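3-methyladenine dna-glycosylase (Archaeoglobus fulgidus, PDB 2JHN) belongs to the helix-hairpin-helix (HhH-GPD) superfamily of base excision DNA repair proteins and joins a helical body to a TATA-box binding protein-like domain. Local coordinates at residues F18-E23 with Y284-S289; G33-A38 with E78-Q83; E165-A170 with E190-E195; L241-A246 with E260-I265. The protein carries 1 engineered substitution. All coordinates share one frame; numbering follows the deposited sequence.

Contact 1: residues F18-E23 with Y284-S289; sequences FFVLPE and YDRFFS. With NA (sodium ion), chain F.
The ring of F18 takes the guanidinium of R286 over one face. R286 CZ stands 4.5 Å from the centroid of the F18 ring and 10° off its normal, a well-centred cation-pi contact. The two planes are not parallel, though: they are 55° apart, and R286 NH1 is the atom that comes down over the ring, offset toward its rim. V20 lies over one face of the guanidinium itself, with CG2 4.0 Å from R286 NE, while F18 CA sits at the guanidinium edge. The cation-pi contact ties the loop after helix 12-17, in the TATA-box binding protein-like region, to an arginine near the end of helix 274-287.

R286 manages the reach because its chain runs extended from CG to NE. F18 sends its CB away from the helix, yet its ring still turns back over the arginine. The same arginine also meets the F18 backbone: R286 NH1 lies 2.7 Å from F18 O, but the N-H...O angle is 128°, which makes this a weak hydrogen bond. Water 1 gives F18 O a second donor and has a weak, long link to R286 NH2. F279 and F282 of helix 274-287 pack on the F18 ring, and F133 of helix 133-147 touches both V20 and R286.

Farther along the loop the backbone turns to bind metal. L21 O coordinates a sodium ion at 2.5 Å, together with L24 O, T26 OG1, D28 O and water 2.

Contact 2: residues G33-A38 with E78-Q83; sequences GVWRRA and EYLGLQ
Y79 reaches from the last turn of helix 69-80 toward W35 and R37 on strand 34-41. Its CB points at the strand, and with CG anti to the backbone N (chi1 177°) the ring runs straight out to meet it. The first ring atom to touch is CD2, which lies 4.0 Å from W35 CZ2. One step on, Y79 CE2 makes the tightest approach, 3.7 Å from W35 CZ2, and it also lies near W35 NE1. The two ring planes make 44°, so the pair is neither a stack nor an edge-to-face contact but an oblique van der Waals contact. At the tip, Y79 OH comes to the edge of the R37 guanidinium, 3.8 Å from R37 NH1. R37 was modelled in two conformers, so this approach is less certain, and its polar contacts too are those of one conformer.

L80, the next residue on the helix, closes over the indole: L80 CD2 lies 4.4 Å from W35 CE2, above a face of the ring. The helix thus packs across the antiparallel five-stranded sheet of the TATA-box binding protein-like domain, and W12 of helix 12-17 touches both W35 and L80.

The polar ends find their partners elsewhere. In that conformer R37 NH2 forms a salt bridge with E120 OE1, and R37 NH1 has a long, weak ion pair with D28 OD2. No hydrogen bond joins the two segments directly; they meet mainly by van der Waals packing, while one carboxylate oxygen, D28 OD1, accepts from both aromatic tips, Y79 OH and W35 NE1.

Contact 3: residues E165-A170 with E190-E195; sequences EAILKA and EIAKEE
Apolar contacts carry this meeting, and all of them involve L168 or I167 against A192 and K193. L168 CD2 is the busiest atom: it rests 3.6 Å from A192 CB and 3.7 Å from K193 CG. I167 adds one branch, CG2, at 3.8 Å from A192 CB; because CG2 is the branch anti to the backbone N, it faces the alanine while the CG1 arm leads off elsewhere. The alanine methyl thus rests against two neighbouring branched side chains of the same helix. Having so small a residue at that point goes with a close approach of the backbones, L168 CA being 6.4 Å from A192 CA. K193 contributes the aliphatic start of its extended chain, which passes beside L168 at the solvent-facing margin.

Helices 164-177 and 182-192 follow each other in the chain within the helical HhH-GPD region, separated by a short link, and here the early part of the first packs on the C-terminal part of the second. F119 of helix 118-127 touches I167, I191 and A192, closing the inner side of the pair.

Other contacts involve polar atoms. The second branch of L168 makes a van der Waals approach to a carbonyl oxygen, with L168 CD1 4.0 Å from A192 O. Q164 NE2, just ahead of 165-170, hydrogen-bonds both A192 O and E194 O, tying the start of one helix to these two carbonyls.

Contact 4: residues L241-A246 with E260-I265; sequences LGVRRA and EKVREI
V243 and V262 meet with nearly the same first torsion, chi1 near 170°, and in each it sets CG1 anti to the backbone N. The two CG1 methyls touch across the helix pair, V243 CG1 to V262 CG1 being 4.0 Å. The other branch of V262 works on a different neighbour: V262 CG2 rests 4.1 Å from R244 CA and equally far from R244 CG. V262 therefore packs its two branches against V243 and R244, consecutive residues of helix 241-251. R244 offers it only the base of the side chain; the chain stays straight through chi2, then bends at chi3 (58°), which carries the guanidinium away so that NE can hydrogen-bond Q257 O in the connection between the helices.

Helices 241-251 and 259-270 are neighbours in sequence within the HhH-GPD region, and their backbones come within 6.5 Å at R244 CA and V262 CA. No hydrogen bond spans the two segments. F236, from a loop, touches both valines, V247 also touches V262, and L278 and F282 of helix 274-287 press on V243, so the apolar seam continues into a third helix.

R245, on the side of its helix turned from 260-265, makes a salt bridge to D285. On the second helix K261 and E264 pair about one turn apart: K261 NZ lies 3.1 Å from E264 OE1, on the syn side and 24° out of the carboxylate plane, with a weaker bond to E264 OE2.

In the fold
Contact 1 joins the two ends of the chain, and the other three are nested within the loop it closes, in the order 2, 3, 4. Contact 2 lies in the TATA-box binding protein-like domain, contacts 3 and 4 in the HhH-GPD region, while contact 1 bridges from the first of these to helix 274-287. Contacts 1 and 2 touch, F19 packing against W35 and Y79, with centres 16 Å apart. Contacts 1 and 4 also touch, their centres 19 Å apart, and helices 259-270 and 274-287 are consecutive in the chain. Contact 3 stands apart, its centre 34 Å from that of contact 4. The C-terminal helix thus connects the sheet-bearing domain with helix 241-251.

Contact 1: residues F18-E23 with Y284-S289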
# COMPACT_ATOMS: atom_id res chain seq x y z
N PHE A 18 -8.33 0.07 6.23
CA PHE A 18 -7.49 0.70 5.23
C PHE A 18 -7.75 0.16 3.83
O PHE A 18 -7.57 0.88 2.86
CB PHE A 18 -6.00 0.57 5.57
CG PHE A 18 -5.13 1.52 4.81
CD1 PHE A 18 -4.99 2.84 5.22
CD2 PHE A 18 -4.43 1.07 3.69
CE1 PHE A 18 -4.19 3.73 4.51
CE2 PHE A 18 -3.60 1.96 2.97
CZ PHE A 18 -3.49 3.28 3.38
N PHE A 19 -8.18 -1.11 3.75
CA PHE A 19 -8.54 -1.76 2.50
C PHE A 19 -9.87 -1.23 1.98
O PHE A 19 -10.86 -1.17 2.71
CB PHE A 19 -8.60 -3.29 2.66
CG PHE A 19 -7.25 -3.92 2.95
CD1 PHE A 19 -6.29 -4.04 1.92
CD2 PHE A 19 -6.93 -4.38 4.21
CE1 PHE A 19 -5.05 -4.63 2.16
CE2 PHE A 19 -5.67 -4.97 4.47
CZ PHE A 19 -4.73 -5.10 3.44
N VAL A 20 -9.89 -0.85 0.71
CA VAL A 20 -11.02 -0.12 0.16
C VAL A 20 -12.15 -1.06 -0.29
O VAL A 20 -13.33 -0.75 -0.13
CB VAL A 20 -10.49 0.89 -0.90
CG1 VAL A 20 -11.20 0.79 -2.24
CG2 VAL A 20 -10.47 2.30 -0.30
N LEU A 21 -11.78 -2.22 -0.82
CA LEU A 21 -12.74 -3.23 -1.25
C LEU A 21 -12.33 -4.59 -0.70
O LEU A 21 -11.80 -5.44 -1.43
CB LEU A 21 -12.80 -3.28 -2.78
CG LEU A 21 -13.52 -2.14 -3.50
CD1 LEU A 21 -13.10 -2.14 -4.96
CD2 LEU A 21 -15.03 -2.29 -3.36
N PRO A 22 -12.58 -4.81 0.61
CA PRO A 22 -12.03 -5.96 1.34
C PRO A 22 -12.46 -7.33 0.78
O PRO A 22 -11.65 -8.26 0.77
CB PRO A 22 -12.53 -5.74 2.78
CG PRO A 22 -13.70 -4.86 2.66
CD PRO A 22 -13.43 -3.97 1.48
N GLU A 23 -13.69 -7.43 0.29
CA GLU A 23 -14.25 -8.70 -0.18
C GLU A 23 -13.64 -9.18 -1.52
O GLU A 23 -13.47 -10.37 -1.77
CB GLU A 23 -15.79 -8.62 -0.26
CG GLU A 23 -16.36 -7.49 -1.16
CD GLU A 23 -16.12 -6.06 -0.64
OE1 GLU A 23 -16.05 -5.84 0.59
OE2 GLU A 23 -15.99 -5.14 -1.47
N TYR A 284 -8.13 10.03 6.66
CA TYR A 284 -8.82 11.30 6.92
C TYR A 284 -9.56 11.76 5.67
O TYR A 284 -10.75 12.13 5.73
CB TYR A 284 -7.80 12.35 7.35
CG TYR A 284 -8.40 13.60 7.92
CD1 TYR A 284 -9.00 13.59 9.17
CD2 TYR A 284 -8.35 14.79 7.23
CE1 TYR A 284 -9.54 14.73 9.70
CE2 TYR A 284 -8.89 15.95 7.76
CZ TYR A 284 -9.48 15.91 9.00
OH TYR A 284 -10.04 17.05 9.53
N ASP A 285 -8.87 11.73 4.54
CA ASP A 285 -9.49 12.09 3.27
C ASP A 285 -10.64 11.15 2.88
O ASP A 285 -11.66 11.60 2.34
CB ASP A 285 -8.45 12.12 2.15
CG ASP A 285 -9.03 12.63 0.82
OD1 ASP A 285 -9.60 13.77 0.78
OD2 ASP A 285 -8.92 11.89 -0.18
N ARG A 286 -10.47 9.85 3.14
CA ARG A 286 -11.50 8.86 2.78
C ARG A 286 -12.68 8.91 3.76
O ARG A 286 -13.83 8.76 3.33
CB ARG A 286 -10.93 7.45 2.82
CG ARG A 286 -9.98 7.07 1.68
CD ARG A 286 -9.47 5.65 1.92
NE ARG A 286 -8.26 5.28 1.16
CZ ARG A 286 -7.47 4.28 1.54
NH1 ARG A 286 -7.78 3.60 2.65
NH2 ARG A 286 -6.39 3.96 0.83
N PHE A 287 -12.38 9.12 5.05
CA PHE A 287 -13.35 8.90 6.15
C PHE A 287 -13.85 10.13 6.90
O PHE A 287 -14.73 10.04 7.77
CB PHE A 287 -12.80 7.90 7.17
CG PHE A 287 -12.69 6.50 6.63
CD1 PHE A 287 -13.77 5.91 5.98
CD2 PHE A 287 -11.51 5.79 6.78
CE1 PHE A 287 -13.67 4.61 5.48
CE2 PHE A 287 -11.40 4.49 6.29
CZ PHE A 287 -12.48 3.90 5.64
N PHE A 288 -13.28 11.29 6.59
CA PHE A 288 -13.72 12.53 7.21
C PHE A 288 -13.58 13.67 6.19
O PHE A 288 -12.95 14.71 6.48
CB PHE A 288 -12.94 12.78 8.52
CG PHE A 288 -13.62 13.76 9.47
CD1 PHE A 288 -14.83 13.43 10.09
CD2 PHE A 288 -13.02 14.99 9.76
CE1 PHE A 288 -15.46 14.33 10.97
CE2 PHE A 288 -13.64 15.90 10.63
CZ PHE A 288 -14.86 15.56 11.24
N SER A 289 -14.13 13.44 4.99
CA SER A 289 -14.32 14.48 3.94
C SER A 289 -14.59 13.95 2.52
O SER A 289 -15.41 14.52 1.79
CB SER A 289 -13.16 15.50 3.91
OG SER A 289 -12.06 15.05 3.14
NA NA F . -9.67 -6.85 -1.33
O HOH W 1 -5.79 0.56 0.65
O HOH W 2 -8.76 -5.37 -0.14

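Contact 2: residues G33-A38 with E78-Q83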
# COMPACT_ATOMS: atom_id res chain seq x y z
N GLY A 33 -12.70 -10.24 9.40
CA GLY A 33 -11.51 -9.80 10.12
C GLY A 33 -10.28 -10.68 9.93
O GLY A 33 -9.33 -10.57 10.68
N VAL A 34 -10.33 -11.59 8.95
CA VAL A 34 -9.18 -12.41 8.62
C VAL A 34 -8.67 -11.97 7.25
O VAL A 34 -9.41 -12.02 6.28
CB VAL A 34 -9.51 -13.93 8.60
CG1 VAL A 34 -8.31 -14.70 8.22
CG2 VAL A 34 -10.04 -14.39 9.98
N TRP A 35 -7.41 -11.54 7.20
CA TRP A 35 -6.74 -11.10 5.98
C TRP A 35 -6.05 -12.29 5.31
O TRP A 35 -5.44 -13.12 5.99
CB TRP A 35 -5.69 -10.04 6.35
CG TRP A 35 -4.74 -9.65 5.23
CD1 TRP A 35 -4.90 -8.63 4.34
CD2 TRP A 35 -3.48 -10.26 4.92
NE1 TRP A 35 -3.83 -8.58 3.48
CE2 TRP A 35 -2.94 -9.56 3.81
CE3 TRP A 35 -2.78 -11.35 5.45
CZ2 TRP A 35 -1.72 -9.89 3.24
CZ3 TRP A 35 -1.54 -11.69 4.87
CH2 TRP A 35 -1.02 -10.96 3.78
N ARG A 36 -6.11 -12.35 3.97
CA ARG A 36 -5.34 -13.36 3.27
C ARG A 36 -4.95 -12.99 1.85
O ARG A 36 -5.63 -12.19 1.18
CB ARG A 36 -6.06 -14.73 3.25
CG ARG A 36 -7.23 -14.81 2.32
CD ARG A 36 -8.02 -16.14 2.57
NE ARG A 36 -8.91 -16.38 1.45
CZ ARG A 36 -10.18 -15.98 1.39
NH1 ARG A 36 -10.75 -15.35 2.40
NH2 ARG A 36 -10.88 -16.24 0.29
N ARG A 37 -3.86 -13.60 1.40
CA ARG A 37 -3.42 -13.54 0.00
C ARG A 37 -2.41 -14.63 -0.28
O ARG A 37 -1.89 -15.27 0.63
CB ARG A 37 -2.85 -12.17 -0.38
CG ARG A 37 -1.53 -11.80 0.22
CD ARG A 37 -1.16 -10.36 -0.24
NE ARG A 37 -0.43 -10.34 -1.51
CZ ARG A 37 -0.22 -9.24 -2.24
NH1 ARG A 37 -0.71 -8.05 -1.86
NH2 ARG A 37 0.46 -9.32 -3.37
N ALA A 38 -2.14 -14.83 -1.57
CA ALA A 38 -1.08 -15.73 -1.99
C ALA A 38 0.14 -14.83 -2.16
O ALA A 38 0.03 -13.69 -2.68
CB ALA A 38 -1.44 -16.40 -3.31
N GLU A 78 6.30 -5.67 7.84
CA GLU A 78 6.52 -4.50 6.98
C GLU A 78 5.23 -4.12 6.20
O GLU A 78 4.85 -2.93 6.09
CB GLU A 78 7.66 -4.81 6.02
CG GLU A 78 8.00 -3.61 5.11
CD GLU A 78 8.99 -3.96 4.03
OE1 GLU A 78 8.92 -5.08 3.47
OE2 GLU A 78 9.83 -3.08 3.73
N TYR A 79 4.55 -5.12 5.65
CA TYR A 79 3.36 -4.86 4.82
C TYR A 79 2.15 -4.33 5.62
O TYR A 79 1.44 -3.40 5.20
CB TYR A 79 2.97 -6.13 4.07
CG TYR A 79 1.71 -5.98 3.23
CD1 TYR A 79 1.77 -5.34 1.99
CD2 TYR A 79 0.47 -6.52 3.66
CE1 TYR A 79 0.64 -5.19 1.19
CE2 TYR A 79 -0.67 -6.38 2.85
CZ TYR A 79 -0.57 -5.72 1.61
OH TYR A 79 -1.66 -5.54 0.77
N LEU A 80 1.89 -4.97 6.75
CA LEU A 80 0.74 -4.61 7.60
C LEU A 80 1.07 -3.44 8.53
O LEU A 80 0.16 -2.85 9.11
CB LEU A 80 0.28 -5.83 8.43
CG LEU A 80 -0.17 -7.08 7.62
CD1 LEU A 80 -0.26 -8.32 8.53
CD2 LEU A 80 -1.48 -6.83 6.93
N GLY A 81 2.36 -3.11 8.67
CA GLY A 81 2.78 -1.97 9.50
C GLY A 81 2.66 -2.29 11.00
O GLY A 81 2.01 -1.55 11.74
N LEU A 82 3.30 -3.37 11.44
CA LEU A 82 3.08 -3.82 12.85
C LEU A 82 4.13 -3.32 13.84
O LEU A 82 4.07 -3.65 15.05
CB LEU A 82 2.97 -5.33 12.93
CG LEU A 82 1.90 -5.97 12.07
CD1 LEU A 82 2.03 -7.48 12.07
CD2 LEU A 82 0.46 -5.51 12.47
N GLN A 83 5.07 -2.50 13.35
CA GLN A 83 6.22 -2.03 14.14
C GLN A 83 5.75 -1.09 15.25
O GLN A 83 4.77 -0.37 15.10
CB GLN A 83 7.25 -1.29 13.26
CG GLN A 83 7.71 -2.03 12.01
CD GLN A 83 6.85 -1.73 10.77
OE1 GLN A 83 5.70 -1.24 10.86
NE2 GLN A 83 7.41 -2.01 9.60

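Contact 3: residues E165-A170 with E190-E195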
# COMPACT_ATOMS: atom_id res chain seq x y z
N GLU A 165 6.39 -12.17 -15.21
CA GLU A 165 6.21 -13.20 -16.27
C GLU A 165 4.78 -13.33 -16.79
O GLU A 165 4.57 -13.41 -18.00
CB GLU A 165 6.72 -14.55 -15.75
CG GLU A 165 8.22 -14.62 -15.59
CD GLU A 165 8.73 -14.26 -14.18
OE1 GLU A 165 7.98 -13.67 -13.35
OE2 GLU A 165 9.90 -14.59 -13.89
N ALA A 166 3.82 -13.35 -15.86
CA ALA A 166 2.39 -13.46 -16.15
C ALA A 166 1.89 -12.25 -16.93
O ALA A 166 1.08 -12.39 -17.84
CB ALA A 166 1.59 -13.64 -14.85
N ILE A 167 2.40 -11.07 -16.57
CA ILE A 167 2.09 -9.82 -17.27
C ILE A 167 2.64 -9.77 -18.71
O ILE A 167 1.94 -9.33 -19.63
CB ILE A 167 2.59 -8.59 -16.44
CG1 ILE A 167 1.75 -8.47 -15.16
CG2 ILE A 167 2.53 -7.28 -17.27
CD1 ILE A 167 0.22 -8.31 -15.40
N LEU A 168 3.87 -10.24 -18.88
CA LEU A 168 4.46 -10.29 -20.20
C LEU A 168 3.62 -11.20 -21.11
O LEU A 168 3.36 -10.86 -22.27
CB LEU A 168 5.93 -10.74 -20.11
CG LEU A 168 6.89 -9.71 -19.49
CD1 LEU A 168 8.29 -10.29 -19.42
CD2 LEU A 168 6.90 -8.37 -20.24
N LYS A 169 3.16 -12.32 -20.56
CA LYS A 169 2.26 -13.24 -21.26
C LYS A 169 0.89 -12.61 -21.55
O LYS A 169 0.39 -12.72 -22.66
CB LYS A 169 2.11 -14.57 -20.50
CG LYS A 169 1.10 -15.57 -21.15
CD LYS A 169 1.48 -15.94 -22.62
CE LYS A 169 0.32 -16.69 -23.33
NZ LYS A 169 0.39 -16.63 -24.82
N ALA A 170 0.29 -11.93 -20.57
CA ALA A 170 -0.96 -11.21 -20.79
C ALA A 170 -0.82 -10.22 -21.94
O ALA A 170 -1.73 -10.09 -22.76
CB ALA A 170 -1.40 -10.44 -19.48
N GLU A 190 6.08 -2.63 -20.14
CA GLU A 190 7.43 -2.06 -20.12
C GLU A 190 8.18 -2.32 -18.80
O GLU A 190 9.31 -2.82 -18.77
CB GLU A 190 7.35 -0.56 -20.43
CG GLU A 190 8.66 0.07 -20.87
CD GLU A 190 8.57 1.59 -21.15
OE1 GLU A 190 7.47 2.12 -21.47
OE2 GLU A 190 9.63 2.25 -21.06
N ILE A 191 7.50 -2.03 -17.69
CA ILE A 191 8.05 -2.26 -16.36
C ILE A 191 8.30 -3.75 -16.12
O ILE A 191 9.31 -4.14 -15.52
CB ILE A 191 7.12 -1.63 -15.28
CG1 ILE A 191 7.03 -0.08 -15.44
CG2 ILE A 191 7.53 -2.09 -13.88
CD1 ILE A 191 8.29 0.66 -15.06
N ALA A 192 7.39 -4.60 -16.61
CA ALA A 192 7.53 -6.07 -16.44
C ALA A 192 8.83 -6.67 -17.04
O ALA A 192 9.35 -7.69 -16.56
CB ALA A 192 6.27 -6.80 -17.01
N LYS A 193 9.34 -6.03 -18.08
CA LYS A 193 10.63 -6.42 -18.68
C LYS A 193 11.88 -6.15 -17.82
O LYS A 193 12.96 -6.67 -18.11
CB LYS A 193 10.78 -5.71 -20.04
CG LYS A 193 9.80 -6.20 -21.08
CD LYS A 193 9.91 -5.39 -22.37
CE LYS A 193 8.84 -5.82 -23.36
NZ LYS A 193 8.96 -5.04 -24.63
N GLU A 194 11.74 -5.34 -16.77
CA GLU A 194 12.89 -4.95 -15.94
C GLU A 194 13.34 -6.09 -15.04
O GLU A 194 12.53 -6.74 -14.38
CB GLU A 194 12.56 -3.70 -15.11
CG GLU A 194 12.27 -2.46 -15.95
CD GLU A 194 13.54 -1.88 -16.56
OE1 GLU A 194 14.40 -1.37 -15.83
OE2 GLU A 194 13.70 -1.97 -17.78
N GLU A 195 14.65 -6.33 -15.01
CA GLU A 195 15.23 -7.34 -14.13
C GLU A 195 15.57 -6.73 -12.79
O GLU A 195 15.77 -5.51 -12.70
CB GLU A 195 16.50 -7.92 -14.76
CG GLU A 195 16.22 -8.85 -15.91
CD GLU A 195 16.04 -10.28 -15.45
OE1 GLU A 195 15.98 -10.52 -14.22
OE2 GLU A 195 15.97 -11.17 -16.33

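Contact 4: residues L241-A246 with E260-I265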
# COMPACT_ATOMS: atom_id res chain seq x y z
N LEU A 241 -3.98 14.67 -4.92
CA LEU A 241 -5.17 15.52 -4.61
C LEU A 241 -5.84 15.20 -3.27
O LEU A 241 -6.27 16.10 -2.57
CB LEU A 241 -6.19 15.44 -5.74
CG LEU A 241 -5.89 16.58 -6.71
CD1 LEU A 241 -5.30 16.08 -8.02
CD2 LEU A 241 -7.16 17.38 -6.93
N GLY A 242 -5.90 13.92 -2.92
CA GLY A 242 -6.34 13.52 -1.59
C GLY A 242 -5.47 14.06 -0.47
O GLY A 242 -5.98 14.49 0.58
N VAL A 243 -4.15 14.03 -0.68
CA VAL A 243 -3.21 14.59 0.30
C VAL A 243 -3.43 16.10 0.46
O VAL A 243 -3.49 16.60 1.59
CB VAL A 243 -1.73 14.27 -0.08
CG1 VAL A 243 -0.74 15.05 0.80
CG2 VAL A 243 -1.47 12.75 0.05
N ARG A 244 -3.55 16.81 -0.66
CA ARG A 244 -3.76 18.27 -0.61
C ARG A 244 -5.05 18.63 0.15
O ARG A 244 -5.04 19.49 1.04
CB ARG A 244 -3.74 18.86 -2.03
CG ARG A 244 -2.36 18.83 -2.69
CD ARG A 244 -2.43 19.29 -4.16
NE ARG A 244 -3.01 20.64 -4.25
CZ ARG A 244 -3.69 21.09 -5.30
NH1 ARG A 244 -3.88 20.32 -6.36
NH2 ARG A 244 -4.16 22.33 -5.30
N ARG A 245 -6.14 17.92 -0.17
CA ARG A 245 -7.42 18.08 0.54
C ARG A 245 -7.30 17.87 2.05
O ARG A 245 -7.74 18.71 2.84
CB ARG A 245 -8.49 17.15 -0.02
CG ARG A 245 -8.95 17.45 -1.46
CD ARG A 245 -10.20 16.63 -1.86
NE ARG A 245 -10.01 15.19 -1.86
CZ ARG A 245 -9.84 14.44 -2.95
NH1 ARG A 245 -9.84 14.99 -4.17
NH2 ARG A 245 -9.68 13.13 -2.83
N ALA A 246 -6.67 16.76 2.46
CA ALA A 246 -6.50 16.45 3.89
C ALA A 246 -5.65 17.48 4.64
O ALA A 246 -6.03 17.93 5.73
CB ALA A 246 -5.93 15.01 4.06
N GLU A 260 3.09 22.84 -3.44
CA GLU A 260 4.29 23.45 -2.84
C GLU A 260 4.09 23.85 -1.36
O GLU A 260 4.99 23.68 -0.53
CB GLU A 260 4.85 24.62 -3.71
CG GLU A 260 3.93 25.79 -3.98
CD GLU A 260 4.58 26.89 -4.83
OE1 GLU A 260 5.82 27.07 -4.76
OE2 GLU A 260 3.85 27.58 -5.56
N LYS A 261 2.90 24.34 -1.03
CA LYS A 261 2.55 24.72 0.35
C LYS A 261 2.41 23.46 1.24
O LYS A 261 2.85 23.44 2.40
CB LYS A 261 1.23 25.50 0.34
CG LYS A 261 0.89 26.13 1.70
CD LYS A 261 1.86 27.29 1.99
CE LYS A 261 1.91 27.63 3.46
NZ LYS A 261 2.70 28.89 3.67
N VAL A 262 1.79 22.43 0.68
CA VAL A 262 1.68 21.14 1.37
C VAL A 262 3.06 20.54 1.65
O VAL A 262 3.30 20.06 2.75
CB VAL A 262 0.79 20.16 0.60
CG1 VAL A 262 0.89 18.73 1.19
CG2 VAL A 262 -0.64 20.65 0.60
N ARG A 263 3.95 20.57 0.66
CA ARG A 263 5.34 20.17 0.88
C ARG A 263 6.03 20.92 2.00
O ARG A 263 6.82 20.34 2.75
CB ARG A 263 6.15 20.36 -0.41
CG ARG A 263 6.56 19.08 -1.03
CD ARG A 263 7.23 19.27 -2.35
NE ARG A 263 6.81 18.19 -3.21
CZ ARG A 263 5.97 18.31 -4.24
NH1 ARG A 263 5.47 19.49 -4.57
NH2 ARG A 263 5.65 17.23 -4.94
N GLU A 264 5.74 22.22 2.09
CA GLU A 264 6.32 23.09 3.10
C GLU A 264 5.84 22.66 4.49
O GLU A 264 6.65 22.50 5.40
CB GLU A 264 5.98 24.56 2.77
CG GLU A 264 6.48 25.61 3.74
CD GLU A 264 5.64 26.89 3.72
OE1 GLU A 264 5.22 27.34 2.63
OE2 GLU A 264 5.37 27.43 4.81
N ILE A 265 4.52 22.46 4.63
CA ILE A 265 3.90 21.89 5.85
C ILE A 265 4.51 20.55 6.28
O ILE A 265 4.87 20.36 7.46
CB ILE A 265 2.35 21.76 5.71
CG1 ILE A 265 1.67 23.06 6.14
CG2 ILE A 265 1.79 20.59 6.58
CD1 ILE A 265 2.03 23.50 7.59